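Local structure of proline iminopeptidase-related protein (Thermus thermophilus, 2YYS) at residues A[128-133]-A[209-214]; A[221-226]-A[243-248]. The protein is of unknown function but, with the alpha/beta-hydrolase fold of the peptidase S33 family, may act as a peptidase. All coordinates share one frame; numbering follows the deposited sequence.

Interaction 1 of 2, residues A[128-133]-A[209-214]; sequences WVNFPW and DYTPYL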
loop_
_atom_site.group_PDB
_atom_site.type_symbol
_atom_site.label_atom_id
_atom_site.label_comp_id
_atom_site.label_asym_id
_atom_site.label_seq_id
_atom_site.Cartn_x
_atom_site.Cartn_y
_atom_site.Cartn_z
ATOM N N TRP A 128 2.067 -2.272 -6.062
ATOM C CA TRP A 128 3.447 -2.477 -6.502
ATOM C C TRP A 128 3.799 -3.933 -6.207
ATOM O O TRP A 128 3.760 -4.362 -5.050
ATOM C CB TRP A 128 4.446 -1.593 -5.736
ATOM C CG TRP A 128 4.334 -0.108 -5.940
ATOM C CD1 TRP A 128 3.390 0.559 -6.664
ATOM C CD2 TRP A 128 5.210 0.898 -5.408
ATOM N NE1 TRP A 128 3.616 1.910 -6.603
ATOM C CE2 TRP A 128 4.725 2.147 -5.839
ATOM C CE3 TRP A 128 6.351 0.868 -4.601
ATOM C CZ2 TRP A 128 5.341 3.347 -5.499
ATOM C CZ3 TRP A 128 6.964 2.060 -4.261
ATOM C CH2 TRP A 128 6.458 3.284 -4.713
ATOM N N VAL A 129 4.143 -4.689 -7.243
ATOM C CA VAL A 129 4.584 -6.062 -7.053
ATOM C C VAL A 129 5.894 -6.405 -7.756
ATOM O O VAL A 129 6.563 -7.349 -7.368
ATOM C CB VAL A 129 3.514 -7.065 -7.516
ATOM C CG1 VAL A 129 2.209 -6.868 -6.747
ATOM C CG2 VAL A 129 3.271 -6.956 -9.000
ATOM N N ASN A 130 6.232 -5.663 -8.804
ATOM C CA ASN A 130 7.395 -5.940 -9.625
ATOM C C ASN A 130 8.337 -4.751 -9.548
ATOM O O ASN A 130 8.157 -3.760 -10.246
ATOM C CB ASN A 130 6.982 -6.219 -11.082
ATOM C CG ASN A 130 8.155 -6.701 -11.936
ATOM O OD1 ASN A 130 9.305 -6.453 -11.603
ATOM N ND2 ASN A 130 7.861 -7.393 -13.037
ATOM N N PHE A 131 9.338 -4.854 -8.681
ATOM C CA PHE A 131 10.282 -3.767 -8.476
ATOM C C PHE A 131 11.278 -3.584 -9.621
ATOM O O PHE A 131 11.594 -2.446 -9.951
ATOM C CB PHE A 131 10.975 -3.890 -7.116
ATOM C CG PHE A 131 10.126 -3.393 -5.985
ATOM C CD1 PHE A 131 10.235 -2.077 -5.545
ATOM C CD2 PHE A 131 9.179 -4.215 -5.400
ATOM C CE1 PHE A 131 9.429 -1.598 -4.520
ATOM C CE2 PHE A 131 8.365 -3.738 -4.376
ATOM C CZ PHE A 131 8.496 -2.426 -3.937
ATOM N N PRO A 132 11.797 -4.655 -10.225
ATOM C CA PRO A 132 12.562 -4.480 -11.465
ATOM C C PRO A 132 11.809 -3.682 -12.520
ATOM O O PRO A 132 12.422 -2.877 -13.185
ATOM C CB PRO A 132 12.824 -5.918 -11.933
ATOM C CG PRO A 132 12.913 -6.687 -10.642
ATOM C CD PRO A 132 11.815 -6.054 -9.773
ATOM N N TRP A 133 10.510 -3.907 -12.666
ATOM C CA TRP A 133 9.689 -3.132 -13.603
ATOM C C TRP A 133 9.662 -1.650 -13.209
ATOM O O TRP A 133 9.843 -0.773 -14.048
ATOM C CB TRP A 133 8.258 -3.692 -13.663
ATOM C CG TRP A 133 7.347 -2.915 -14.555
ATOM C CD1 TRP A 133 7.247 -3.013 -15.920
ATOM C CD2 TRP A 133 6.418 -1.895 -14.158
ATOM N NE1 TRP A 133 6.310 -2.122 -16.391
ATOM C CE2 TRP A 133 5.788 -1.420 -15.334
ATOM C CE3 TRP A 133 6.043 -1.338 -12.921
ATOM C CZ2 TRP A 133 4.813 -0.418 -15.311
ATOM C CZ3 TRP A 133 5.075 -0.338 -12.897
ATOM C CH2 TRP A 133 4.469 0.110 -14.089
ATOM N N ASP A 209 10.601 -9.368 -7.592
ATOM C CA ASP A 209 9.460 -9.491 -8.477
ATOM C C ASP A 209 8.504 -10.533 -7.917
ATOM O O ASP A 209 8.704 -11.727 -8.087
ATOM C CB ASP A 209 9.909 -9.885 -9.884
ATOM C CG ASP A 209 8.753 -10.021 -10.845
ATOM O OD1 ASP A 209 7.652 -9.512 -10.539
ATOM O OD2 ASP A 209 8.857 -10.619 -11.935
ATOM N N TYR A 210 7.452 -10.059 -7.257
ATOM C CA TYR A 210 6.426 -10.910 -6.669
ATOM C C TYR A 210 5.481 -11.560 -7.703
ATOM O O TYR A 210 4.673 -12.434 -7.355
ATOM C CB TYR A 210 5.611 -10.085 -5.648
ATOM C CG TYR A 210 4.737 -10.912 -4.748
ATOM C CD1 TYR A 210 5.292 -11.701 -3.748
ATOM C CD2 TYR A 210 3.358 -10.939 -4.915
ATOM C CE1 TYR A 210 4.493 -12.485 -2.915
ATOM C CE2 TYR A 210 2.553 -11.723 -4.102
ATOM C CZ TYR A 210 3.127 -12.489 -3.097
ATOM O OH TYR A 210 2.336 -13.266 -2.282
ATOM N N THR A 211 5.568 -11.129 -8.963
ATOM C CA THR A 211 4.667 -11.608 -10.018
ATOM C C THR A 211 4.402 -13.120 -10.050
ATOM O O THR A 211 3.239 -13.518 -10.162
ATOM C CB THR A 211 5.167 -11.179 -11.404
ATOM O OG1 THR A 211 5.334 -9.760 -11.452
ATOM C CG2 THR A 211 4.128 -11.474 -12.476
ATOM N N PRO A 212 5.430 -13.966 -9.989
ATOM C CA PRO A 212 5.207 -15.421 -10.127
ATOM C C PRO A 212 4.353 -16.030 -9.014
ATOM O O PRO A 212 3.798 -17.102 -9.199
ATOM C CB PRO A 212 6.626 -16.022 -10.096
ATOM C CG PRO A 212 7.558 -14.888 -10.311
ATOM C CD PRO A 212 6.857 -13.657 -9.785
ATOM N N TYR A 213 4.243 -15.343 -7.882
ATOM C CA TYR A 213 3.486 -15.838 -6.739
ATOM C C TYR A 213 2.008 -15.469 -6.833
ATOM O O TYR A 213 1.197 -15.952 -6.046
ATOM C CB TYR A 213 4.146 -15.360 -5.434
ATOM C CG TYR A 213 5.639 -15.674 -5.429
ATOM C CD1 TYR A 213 6.094 -16.995 -5.423
ATOM C CD2 TYR A 213 6.596 -14.658 -5.484
ATOM C CE1 TYR A 213 7.473 -17.299 -5.447
ATOM C CE2 TYR A 213 7.977 -14.950 -5.509
ATOM C CZ TYR A 213 8.404 -16.277 -5.491
ATOM O OH TYR A 213 9.755 -16.587 -5.520
ATOM N N LEU A 214 1.655 -14.655 -7.826
ATOM C CA LEU A 214 0.257 -14.308 -8.090
ATOM C C LEU A 214 -0.487 -15.443 -8.812
ATOM O O LEU A 214 -0.162 -15.789 -9.948
ATOM C CB LEU A 214 0.176 -13.056 -8.955
ATOM C CG LEU A 214 0.910 -11.810 -8.473
ATOM C CD1 LEU A 214 0.876 -10.764 -9.590
ATOM C CD2 LEU A 214 0.289 -11.284 -7.185
#
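A single backbone hydrogen bond ties the two segments together: the N-H of Y210 points at the carbonyl O of V129 over 2.9 Å, in the carbonyl plane. It belongs to an isolated beta bridge between N130 and D209, which brings together the chain that follows strand 119-125 and the chain that precedes strand 221-226.

Polar side chains do the local shaping. N130 and D209 both hold CG anti to the backbone N (N130 chi1 -172°), and their flat ends stack obliquely, amide and carboxylate planes 18° apart, with D209 OD1 lying 3.2 Å from N130 CG. N130 is the N-cap of helix 131-141, its OD1 accepting from W133 N. D209 OD1 closes an Asx turn by accepting T211 N from above the carboxylate plane and, with its syn lone pair, takes T211 OG1 at 2.5 Å. The hydroxyl of Y235 then links the segments, bonding to both N130 ND2 and T211 OG1. An alanine in place of D209 would remove both turn bonds and the carboxylate against which the N130 amide stacks, and would probably loosen the turn.

Apolar contact is modest: V129 CB meets Y210 CB at 4.1 Å. The short, apolar V129 suits this buried spot, packing also on V239 of helix 236-243, whereas Y210 sends its ring away to helix 105-115, where its OH bonds to E111.

The amide N-H geometry is too poor for a hydrogen bond to D209, but OD1 lies over the amide carbon of N130, a placement that would probably favour a carboxylate electrostatically.

Interaction 2 of 2, residues A[221-226]-A[243-248]; sequences LYVLVG and LRAPIR
Strand 221-226, helix 236-243 and strand 247-250 form a beta-alpha-beta unit of the alpha/beta-hydrolase sheet, whose two strands pair here in parallel. V223 pairs with I247 and L224 with R248, through V223 N to P246 O, R248 N to V223 O and V225 N to R248 O, all nearly along the C=O axes.

On the face bearing V223 and I247, these beta-branched chains lie side by side. I247 stretches out with CG1 anti to the backbone N (chi1 -176°), so that its CD1 reaches both V223 CG1, at 3.9 Å, and V225 CG1. Toward the start of strand 221-226, the chain leaving the helix through a Schellman motif at R244 returns with A245, whose lone methyl is small enough to come within 3.3 Å of L221 O. L221 CD2 nestles against the branched end of L243, 3.7 Å from L243 CD1.

The other face is shaped by Y222, whose flat ring suits proline CH groups. P246 stands across it at about a right angle, its CB over one face toward the rim, 3.9 Å from the Y222 centroid in a CH-pi contact; L224 CD1 abuts the ring edge in plane. R248 bends at chi2 (-66°), its NH2 3.4 Å from Y222 OH but too poorly angled for a hydrogen bond. The arginine is long enough for NE to form a salt bridge with E271 while NH1 turns back to donate to I247 O at 2.9 Å.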
loop_
_atom_site.group_PDB
_atom_site.type_symbol
_atom_site.label_atom_id
_atom_site.label_comp_id
_atom_site.label_asym_id
_atom_site.label_seq_id
_atom_site.Cartn_x
_atom_site.Cartn_y
_atom_site.Cartn_z
ATOM N N LEU A 221 -11.205 -10.016 -4.219
ATOM C CA LEU A 221 -10.014 -9.208 -4.409
ATOM C C LEU A 221 -10.328 -8.205 -5.524
ATOM O O LEU A 221 -10.900 -8.579 -6.550
ATOM C CB LEU A 221 -8.860 -10.132 -4.803
ATOM C CG LEU A 221 -7.403 -9.836 -4.453
ATOM C CD1 LEU A 221 -7.222 -9.511 -3.018
ATOM C CD2 LEU A 221 -6.552 -11.053 -4.782
ATOM N N TYR A 222 -9.962 -6.945 -5.327
ATOM C CA TYR A 222 -10.215 -5.891 -6.306
ATOM C C TYR A 222 -8.948 -5.069 -6.485
ATOM O O TYR A 222 -8.225 -4.819 -5.523
ATOM C CB TYR A 222 -11.328 -4.959 -5.811
ATOM C CG TYR A 222 -12.585 -4.931 -6.649
ATOM C CD1 TYR A 222 -13.449 -6.022 -6.655
ATOM C CD2 TYR A 222 -12.924 -3.803 -7.421
ATOM C CE1 TYR A 222 -14.622 -6.010 -7.411
ATOM C CE2 TYR A 222 -14.102 -3.776 -8.194
ATOM C CZ TYR A 222 -14.950 -4.891 -8.182
ATOM O OH TYR A 222 -16.126 -4.911 -8.923
ATOM N N VAL A 223 -8.705 -4.632 -7.710
ATOM C CA VAL A 223 -7.597 -3.759 -8.021
ATOM C C VAL A 223 -8.161 -2.436 -8.532
ATOM O O VAL A 223 -8.967 -2.414 -9.458
ATOM C CB VAL A 223 -6.661 -4.370 -9.080
ATOM C CG1 VAL A 223 -5.567 -3.391 -9.446
ATOM C CG2 VAL A 223 -6.059 -5.691 -8.578
ATOM N N LEU A 224 -7.739 -1.352 -7.895
ATOM C CA LEU A 224 -8.065 0.014 -8.299
ATOM C C LEU A 224 -6.764 0.736 -8.539
ATOM O O LEU A 224 -5.881 0.715 -7.685
ATOM C CB LEU A 224 -8.803 0.762 -7.188
ATOM C CG LEU A 224 -10.318 0.695 -7.086
ATOM C CD1 LEU A 224 -10.787 -0.711 -6.891
ATOM C CD2 LEU A 224 -10.787 1.572 -5.924
ATOM N N VAL A 225 -6.649 1.396 -9.679
ATOM C CA VAL A 225 -5.401 2.046 -10.045
ATOM C C VAL A 225 -5.649 3.243 -10.960
ATOM O O VAL A 225 -6.625 3.287 -11.697
ATOM C CB VAL A 225 -4.451 1.016 -10.710
ATOM C CG1 VAL A 225 -5.011 0.539 -12.047
ATOM C CG2 VAL A 225 -3.042 1.573 -10.873
ATOM N N GLY A 226 -4.749 4.213 -10.917
ATOM C CA GLY A 226 -4.864 5.385 -11.770
ATOM C C GLY A 226 -4.220 5.092 -13.104
ATOM O O GLY A 226 -3.134 4.537 -13.159
ATOM N N LEU A 243 -4.401 -12.771 -10.676
ATOM C CA LEU A 243 -5.235 -12.980 -9.493
ATOM C C LEU A 243 -6.692 -13.265 -9.857
ATOM O O LEU A 243 -7.461 -13.733 -9.021
ATOM C CB LEU A 243 -5.185 -11.745 -8.585
ATOM C CG LEU A 243 -3.851 -11.404 -7.936
ATOM C CD1 LEU A 243 -3.937 -10.046 -7.257
ATOM C CD2 LEU A 243 -3.469 -12.482 -6.925
ATOM N N ARG A 244 -7.038 -13.000 -11.115
ATOM C CA ARG A 244 -8.404 -13.040 -11.618
ATOM C C ARG A 244 -9.287 -12.120 -10.787
ATOM O O ARG A 244 -10.355 -12.484 -10.369
ATOM C CB ARG A 244 -8.947 -14.475 -11.686
ATOM C CG ARG A 244 -8.245 -15.298 -12.754
ATOM C CD ARG A 244 -8.730 -16.723 -12.918
ATOM N NE ARG A 244 -7.844 -17.424 -13.840
ATOM C CZ ARG A 244 -7.962 -18.688 -14.215
ATOM N NH1 ARG A 244 -7.086 -19.184 -15.078
ATOM N NH2 ARG A 244 -8.924 -19.462 -13.728
ATOM N N ALA A 245 -8.787 -10.912 -10.562
ATOM C CA ALA A 245 -9.492 -9.883 -9.822
ATOM C C ALA A 245 -10.002 -8.809 -10.780
ATOM O O ALA A 245 -9.297 -8.409 -11.695
ATOM C CB ALA A 245 -8.544 -9.256 -8.833
ATOM N N PRO A 246 -11.213 -8.313 -10.571
ATOM C CA PRO A 246 -11.638 -7.127 -11.311
ATOM C C PRO A 246 -10.656 -5.965 -11.100
ATOM O O PRO A 246 -10.066 -5.795 -10.023
ATOM C CB PRO A 246 -13.013 -6.816 -10.726
ATOM C CG PRO A 246 -13.484 -8.131 -10.147
ATOM C CD PRO A 246 -12.260 -8.822 -9.669
ATOM N N ILE A 247 -10.452 -5.203 -12.162
ATOM C CA ILE A 247 -9.613 -4.019 -12.123
ATOM C C ILE A 247 -10.430 -2.833 -12.609
ATOM O O ILE A 247 -11.204 -2.960 -13.555
ATOM C CB ILE A 247 -8.330 -4.199 -12.977
ATOM C CG1 ILE A 247 -7.436 -2.970 -12.825
ATOM C CG2 ILE A 247 -8.658 -4.518 -14.476
ATOM C CD1 ILE A 247 -6.037 -3.152 -13.342
ATOM N N ARG A 248 -10.267 -1.700 -11.932
ATOM C CA ARG A 248 -10.833 -0.428 -12.356
ATOM C C ARG A 248 -9.681 0.548 -12.500
ATOM O O ARG A 248 -8.922 0.766 -11.557
ATOM C CB ARG A 248 -11.830 0.104 -11.326
ATOM C CG ARG A 248 -13.036 -0.806 -11.070
ATOM C CD ARG A 248 -13.962 -0.964 -12.269
ATOM N NE ARG A 248 -15.011 -1.962 -12.025
ATOM C CZ ARG A 248 -15.015 -3.226 -12.473
ATOM N NH1 ARG A 248 -14.008 -3.719 -13.193
ATOM N NH2 ARG A 248 -16.043 -4.014 -12.177
#

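In the fold
The centres of interactions 1 and 2 lie about 15 Å apart. They follow one another in sequence: the chain leaves 209-214 and soon enters strand 221-226. Packing joins them directly, L214 CD2 of interaction 1 meeting L243 CD2 of interaction 2 at 4.0 Å. Helix 236-243 is common ground, since V129 touches V239 and T211 touches R242, while I247 packs on E237 and A240. Interaction 2 completes the sheet edge. W128 meets the ring of H255, which follows strand 247-250 where the catalytic histidine of alpha/beta hydrolases usually stands; its backbone also bonds to G103, probably at the position usually held by the nucleophilic serine.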